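Side-chain contacts in PHO85 cyclin-10 (Saccharomyces cerevisiae, PDB 4KRD), which acts as a cyclin partner of the cyclin-dependent kinase PHO85, directing it to phosphorylate and negatively regulate glycogen synthase GSY2 and so restrain glycogen accumulation: residues K44-L49 against L108-F113; M136-V141 against C162-R167. All coordinates share one frame; numbering follows the deposited sequence.

Contact 1 of 2, residues K44-L49 against L108-F113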
loop_
_atom_site.group_PDB
_atom_site.type_symbol
_atom_site.label_atom_id
_atom_site.label_comp_id
_atom_site.label_asym_id
_atom_site.label_seq_id
_atom_site.Cartn_x
_atom_site.Cartn_y
_atom_site.Cartn_z
ATOM N N LYS B 44 -2.672 -24.310 9.449
ATOM C CA LYS B 44 -2.170 -25.314 10.390
ATOM C C LYS B 44 -1.330 -26.392 9.710
ATOM O O LYS B 44 -0.257 -26.754 10.194
ATOM C CB LYS B 44 -3.336 -25.948 11.151
ATOM N N GLU B 45 -1.801 -26.896 8.577
ATOM C CA GLU B 45 -1.100 -27.997 7.911
ATOM C C GLU B 45 0.245 -27.552 7.328
ATOM O O GLU B 45 1.212 -28.319 7.309
ATOM C CB GLU B 45 -1.988 -28.632 6.839
ATOM C CG GLU B 45 -1.486 -29.980 6.350
ATOM C CD GLU B 45 -2.340 -30.544 5.230
ATOM O OE1 GLU B 45 -3.379 -29.931 4.913
ATOM O OE2 GLU B 45 -1.974 -31.597 4.663
ATOM N N THR B 46 0.316 -26.303 6.870
ATOM C CA THR B 46 1.578 -25.739 6.390
ATOM C C THR B 46 2.590 -25.720 7.523
ATOM O O THR B 46 3.753 -26.092 7.344
ATOM C CB THR B 46 1.388 -24.304 5.837
ATOM O OG1 THR B 46 0.472 -24.324 4.734
ATOM C CG2 THR B 46 2.715 -23.715 5.368
ATOM N N ILE B 47 2.143 -25.287 8.696
ATOM C CA ILE B 47 3.003 -25.305 9.872
ATOM C C ILE B 47 3.482 -26.730 10.198
ATOM O O ILE B 47 4.668 -26.966 10.429
ATOM C CB ILE B 47 2.307 -24.707 11.096
ATOM C CG1 ILE B 47 2.112 -23.199 10.891
ATOM C CG2 ILE B 47 3.159 -24.971 12.334
ATOM C CD1 ILE B 47 1.014 -22.580 11.756
ATOM N N GLU B 48 2.558 -27.682 10.199
ATOM C CA GLU B 48 2.937 -29.064 10.487
ATOM C C GLU B 48 3.975 -29.597 9.512
ATOM O O GLU B 48 4.903 -30.282 9.923
ATOM C CB GLU B 48 1.707 -29.968 10.546
ATOM C CG GLU B 48 0.842 -29.668 11.758
ATOM C CD GLU B 48 -0.495 -30.388 11.735
ATOM O OE1 GLU B 48 -0.689 -31.273 10.860
ATOM O OE2 GLU B 48 -1.349 -30.062 12.598
ATOM N N LEU B 49 3.841 -29.271 8.226
ATOM C CA LEU B 49 4.807 -29.754 7.232
ATOM C C LEU B 49 6.163 -29.065 7.334
ATOM O O LEU B 49 7.206 -29.699 7.177
ATOM C CB LEU B 49 4.238 -29.673 5.817
ATOM C CG LEU B 49 3.049 -30.604 5.590
ATOM C CD1 LEU B 49 2.399 -30.367 4.246
ATOM C CD2 LEU B 49 3.480 -32.073 5.735
ATOM N N LEU B 108 2.825 -15.625 4.354
ATOM C CA LEU B 108 3.901 -15.007 5.128
ATOM C C LEU B 108 4.843 -16.075 5.707
ATOM O O LEU B 108 6.070 -15.930 5.666
ATOM C CB LEU B 108 3.346 -14.097 6.243
ATOM C CG LEU B 108 2.587 -12.838 5.788
ATOM C CD1 LEU B 108 2.041 -12.047 6.988
ATOM C CD2 LEU B 108 3.478 -11.946 4.923
ATOM N N ILE B 109 4.279 -17.152 6.250
ATOM C CA ILE B 109 5.135 -18.212 6.757
ATOM C C ILE B 109 5.832 -18.968 5.613
ATOM O O ILE B 109 7.002 -19.332 5.738
ATOM C CB ILE B 109 4.391 -19.164 7.734
ATOM C CG1 ILE B 109 3.230 -19.868 7.039
ATOM C CG2 ILE B 109 3.883 -18.396 8.962
ATOM C CD1 ILE B 109 2.712 -21.083 7.838
ATOM N N ASP B 110 5.115 -19.176 4.505
ATOM C CA ASP B 110 5.678 -19.713 3.252
ATOM C C ASP B 110 6.924 -18.959 2.837
ATOM O O ASP B 110 7.942 -19.545 2.520
ATOM C CB ASP B 110 4.686 -19.550 2.083
ATOM C CG ASP B 110 3.557 -20.577 2.093
ATOM O OD1 ASP B 110 3.748 -21.689 2.625
ATOM O OD2 ASP B 110 2.479 -20.264 1.524
ATOM N N THR B 111 6.828 -17.629 2.798
ATOM C CA THR B 111 7.934 -16.851 2.276
ATOM C C THR B 111 9.078 -16.724 3.281
ATOM O O THR B 111 10.232 -16.504 2.905
ATOM C CB THR B 111 7.452 -15.474 1.731
ATOM O OG1 THR B 111 8.468 -14.901 0.898
ATOM C CG2 THR B 111 7.127 -14.538 2.879
ATOM N N LEU B 112 8.770 -16.868 4.565
ATOM C CA LEU B 112 9.824 -16.894 5.572
ATOM C C LEU B 112 10.650 -18.194 5.481
ATOM O O LEU B 112 11.889 -18.182 5.594
ATOM C CB LEU B 112 9.223 -16.740 6.976
ATOM C CG LEU B 112 10.164 -16.790 8.189
ATOM C CD1 LEU B 112 11.379 -15.864 8.030
ATOM C CD2 LEU B 112 9.409 -16.506 9.505
ATOM N N PHE B 113 9.971 -19.318 5.275
ATOM C CA PHE B 113 10.647 -20.619 5.449
ATOM C C PHE B 113 11.064 -21.309 4.147
ATOM O O PHE B 113 11.904 -22.205 4.162
ATOM C CB PHE B 113 9.793 -21.563 6.311
ATOM C CG PHE B 113 9.707 -21.144 7.751
ATOM C CD1 PHE B 113 10.776 -21.345 8.604
ATOM C CD2 PHE B 113 8.573 -20.519 8.247
ATOM C CE1 PHE B 113 10.714 -20.938 9.926
ATOM C CE2 PHE B 113 8.512 -20.118 9.575
ATOM C CZ PHE B 113 9.589 -20.327 10.408
HETATM O O HOH W 1 1.364 -23.198 2.262
#
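Ile109 pushes the end of its side chain between Thr46 and Ile47, joining two helices of the mainly helical cyclin fold. Helix 36-54 lies here against helix 99-113 with the short segments running almost in the same direction, 18° apart, and their axes 10.8 Å from each other. CG1 of Ile109 sits between the backbone N and the carbonyl carbon (chi1 62°), and the extended second torsion carries CD1 across the gap. The Ile109 side chain passes that of Thr46 on a slant, Ile109 CD1 lying 3.6 Å from Thr46 CG2. It crosses the side chain of Ile47 at about a right angle, and there Ile109 CD1 rests 3.8 Å from the chain carbon Ile47 CG1. The Thr46 methyl lies between Ile109 CD1 and the carboxylate of Asp110, with Thr46 CG2 3.6 Å from Asp110 OD1, while the hydroxyl takes the hydrogen bonds. The Asp110 side chain stands roughly perpendicular to that of the threonine. Both residues are buried, with Leu198 and Leu199 of helix 189-203 packing on Asp110 and Thr46, respectively. With chi1 at -61°, Thr46 OG1 lies beside its own backbone N and bonds to the carbonyl of Asn42, one helical turn back. A water connects the helices by donating to both sides, to Thr46 OG1 at 2.9 Å and to Asp110 OD1 at 2.8 Å.

Contact 2 of 2, residues M136-V141 against C162-R167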
loop_
_atom_site.group_PDB
_atom_site.type_symbol
_atom_site.label_atom_id
_atom_site.label_comp_id
_atom_site.label_asym_id
_atom_site.label_seq_id
_atom_site.Cartn_x
_atom_site.Cartn_y
_atom_site.Cartn_z
ATOM N N MET B 136 4.622 -17.330 16.319
ATOM C CA MET B 136 4.611 -17.157 14.866
ATOM C C MET B 136 3.191 -16.963 14.335
ATOM O O MET B 136 2.952 -16.142 13.450
ATOM C CB MET B 136 5.270 -18.355 14.183
ATOM C CG MET B 136 5.342 -18.257 12.663
ATOM S SD MET B 136 6.393 -16.911 12.057
ATOM C CE MET B 136 7.983 -17.402 12.721
ATOM N N ILE B 137 2.254 -17.735 14.868
ATOM C CA ILE B 137 0.845 -17.613 14.504
ATOM C C ILE B 137 0.303 -16.231 14.844
ATOM O O ILE B 137 -0.357 -15.591 14.031
ATOM C CB ILE B 137 -0.003 -18.696 15.206
ATOM C CG1 ILE B 137 0.256 -20.057 14.555
ATOM C CG2 ILE B 137 -1.475 -18.354 15.146
ATOM C CD1 ILE B 137 -0.268 -21.242 15.364
ATOM N N ILE B 138 0.578 -15.786 16.061
ATOM C CA ILE B 138 0.211 -14.447 16.496
ATOM C C ILE B 138 0.694 -13.374 15.507
ATOM O O ILE B 138 -0.091 -12.554 15.036
ATOM C CB ILE B 138 0.783 -14.179 17.889
ATOM C CG1 ILE B 138 0.108 -15.105 18.913
ATOM C CG2 ILE B 138 0.566 -12.730 18.304
ATOM C CD1 ILE B 138 0.591 -14.876 20.326
ATOM N N ALA B 139 1.984 -13.390 15.196
ATOM C CA ALA B 139 2.574 -12.388 14.292
ATOM C C ALA B 139 2.011 -12.432 12.873
ATOM O O ALA B 139 1.702 -11.385 12.277
ATOM C CB ALA B 139 4.100 -12.553 14.263
ATOM N N ALA B 140 1.877 -13.639 12.312
ATOM C CA ALA B 140 1.435 -13.782 10.923
ATOM C C ALA B 140 -0.014 -13.351 10.751
ATOM O O ALA B 140 -0.382 -12.737 9.742
ATOM C CB ALA B 140 1.647 -15.217 10.429
ATOM N N VAL B 141 -0.848 -13.662 11.738
ATOM C CA VAL B 141 -2.228 -13.211 11.670
ATOM C C VAL B 141 -2.295 -11.693 11.789
ATOM O O VAL B 141 -3.012 -11.061 11.042
ATOM C CB VAL B 141 -3.136 -13.870 12.729
ATOM C CG1 VAL B 141 -4.499 -13.162 12.787
ATOM C CG2 VAL B 141 -3.297 -15.373 12.427
ATOM N N CYS B 162 -4.931 -13.033 22.136
ATOM C CA CYS B 162 -3.771 -13.915 22.010
ATOM C C CYS B 162 -3.106 -14.190 23.352
ATOM O O CYS B 162 -2.145 -14.964 23.437
ATOM C CB CYS B 162 -2.742 -13.308 21.051
ATOM S SG CYS B 162 -3.328 -13.139 19.352
ATOM N N GLY B 163 -3.616 -13.542 24.395
ATOM C CA GLY B 163 -3.135 -13.762 25.741
ATOM C C GLY B 163 -1.705 -13.315 25.958
ATOM O O GLY B 163 -0.959 -13.958 26.692
ATOM N N ILE B 164 -1.316 -12.215 25.319
ATOM C CA ILE B 164 0.026 -11.686 25.501
ATOM C C ILE B 164 -0.054 -10.216 25.850
ATOM O O ILE B 164 -1.121 -9.619 25.783
ATOM C CB ILE B 164 0.899 -11.860 24.235
ATOM C CG1 ILE B 164 0.325 -11.051 23.070
ATOM C CG2 ILE B 164 1.023 -13.326 23.860
ATOM C CD1 ILE B 164 1.162 -11.142 21.821
ATOM N N SER B 165 1.077 -9.629 26.221
ATOM C CA SER B 165 1.127 -8.197 26.486
ATOM C C SER B 165 1.173 -7.405 25.182
ATOM O O SER B 165 1.588 -7.915 24.138
ATOM C CB SER B 165 2.350 -7.852 27.329
ATOM O OG SER B 165 3.530 -8.143 26.617
ATOM N N LYS B 166 0.754 -6.151 25.244
ATOM C CA LYS B 166 0.781 -5.308 24.063
ATOM C C LYS B 166 2.220 -5.096 23.616
ATOM O O LYS B 166 2.504 -5.001 22.424
ATOM C CB LYS B 166 0.081 -3.985 24.344
ATOM C CG LYS B 166 -1.412 -4.146 24.600
ATOM C CD LYS B 166 -2.089 -2.809 24.775
ATOM C CE LYS B 166 -1.530 -2.087 25.983
ATOM N NZ LYS B 166 -1.825 -2.822 27.246
ATOM N N ARG B 167 3.131 -5.051 24.577
ATOM C CA ARG B 167 4.544 -4.856 24.276
ATOM C C ARG B 167 5.096 -6.037 23.476
ATOM O O ARG B 167 5.812 -5.851 22.495
ATOM C CB ARG B 167 5.333 -4.622 25.566
ATOM C CG ARG B 167 6.823 -4.936 25.488
ATOM C CD ARG B 167 7.574 -4.332 26.684
ATOM N NE ARG B 167 7.648 -2.867 26.625
ATOM C CZ ARG B 167 6.764 -2.028 27.172
ATOM N NH1 ARG B 167 5.709 -2.491 27.836
ATOM N NH2 ARG B 167 6.936 -0.713 27.055
#
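The backbone N of Ile164, whose side chain meets Ile138, turns back to the carbonyl O of Ser159 in the Schellman motif that ends helix 155-162. Gly163, with its positive phi of 66°, is the C-prime residue of that motif, and the reversal leaves Cys162 and Ile164 both directed at helix 130-148. Ile138 CG1 stands anti to its carbonyl carbon (chi1 -66°), and the extended second torsion carries CD1 out to where the two share it. Ile138 CD1 lies 3.8 Å from Cys162 CB, while Cys162 SG rests 4.0 Å from Ile138 CG1. Ile164 approaches tip to tip: Ile164 CG2 is 3.9 Å from Ile138 CD1, and Ile164 CD1 is 3.9 Å from Ile138 CG2. In the cyclin fold this joins the long helix 130-148 to the turn between helices 155-162 and 166-180, with Phe87 and Leu169 also packing on Ile138. An alanine at Ile138 lacks CG1, CG2 and CD1, and would probably leave a gap in front of Cys162 and Ile164, whose ends would lose their common partner. Beyond it, Ser165 is the N-cap of helix 166-180, its OG accepting from the backbone N of Leu168. Outside the contact, Arg167 NH1 pairs with an acidic side chain of another protein chain.

How the contacts relate
Contact 1 precedes contact 2 along the chain, and their centres are about 17 Å apart within the one cyclin domain. Contact 1 lies near the middle of the chain and contact 2 farther out, toward the partner chain. Helix 130-148 links them: its segment 136-141 belongs to contact 2, yet also packs on both segments of contact 1. Leu112 CD2 meets Met136 CE at 3.6 Å, and Ile47 CD1 meets Ile137 CG1 at 3.8 Å. An apolar core therefore continues from helices 36-54 and 99-113 through helix 130-148 to the turn before helix 166-180, connecting the domain interior with a surface that reaches another protein.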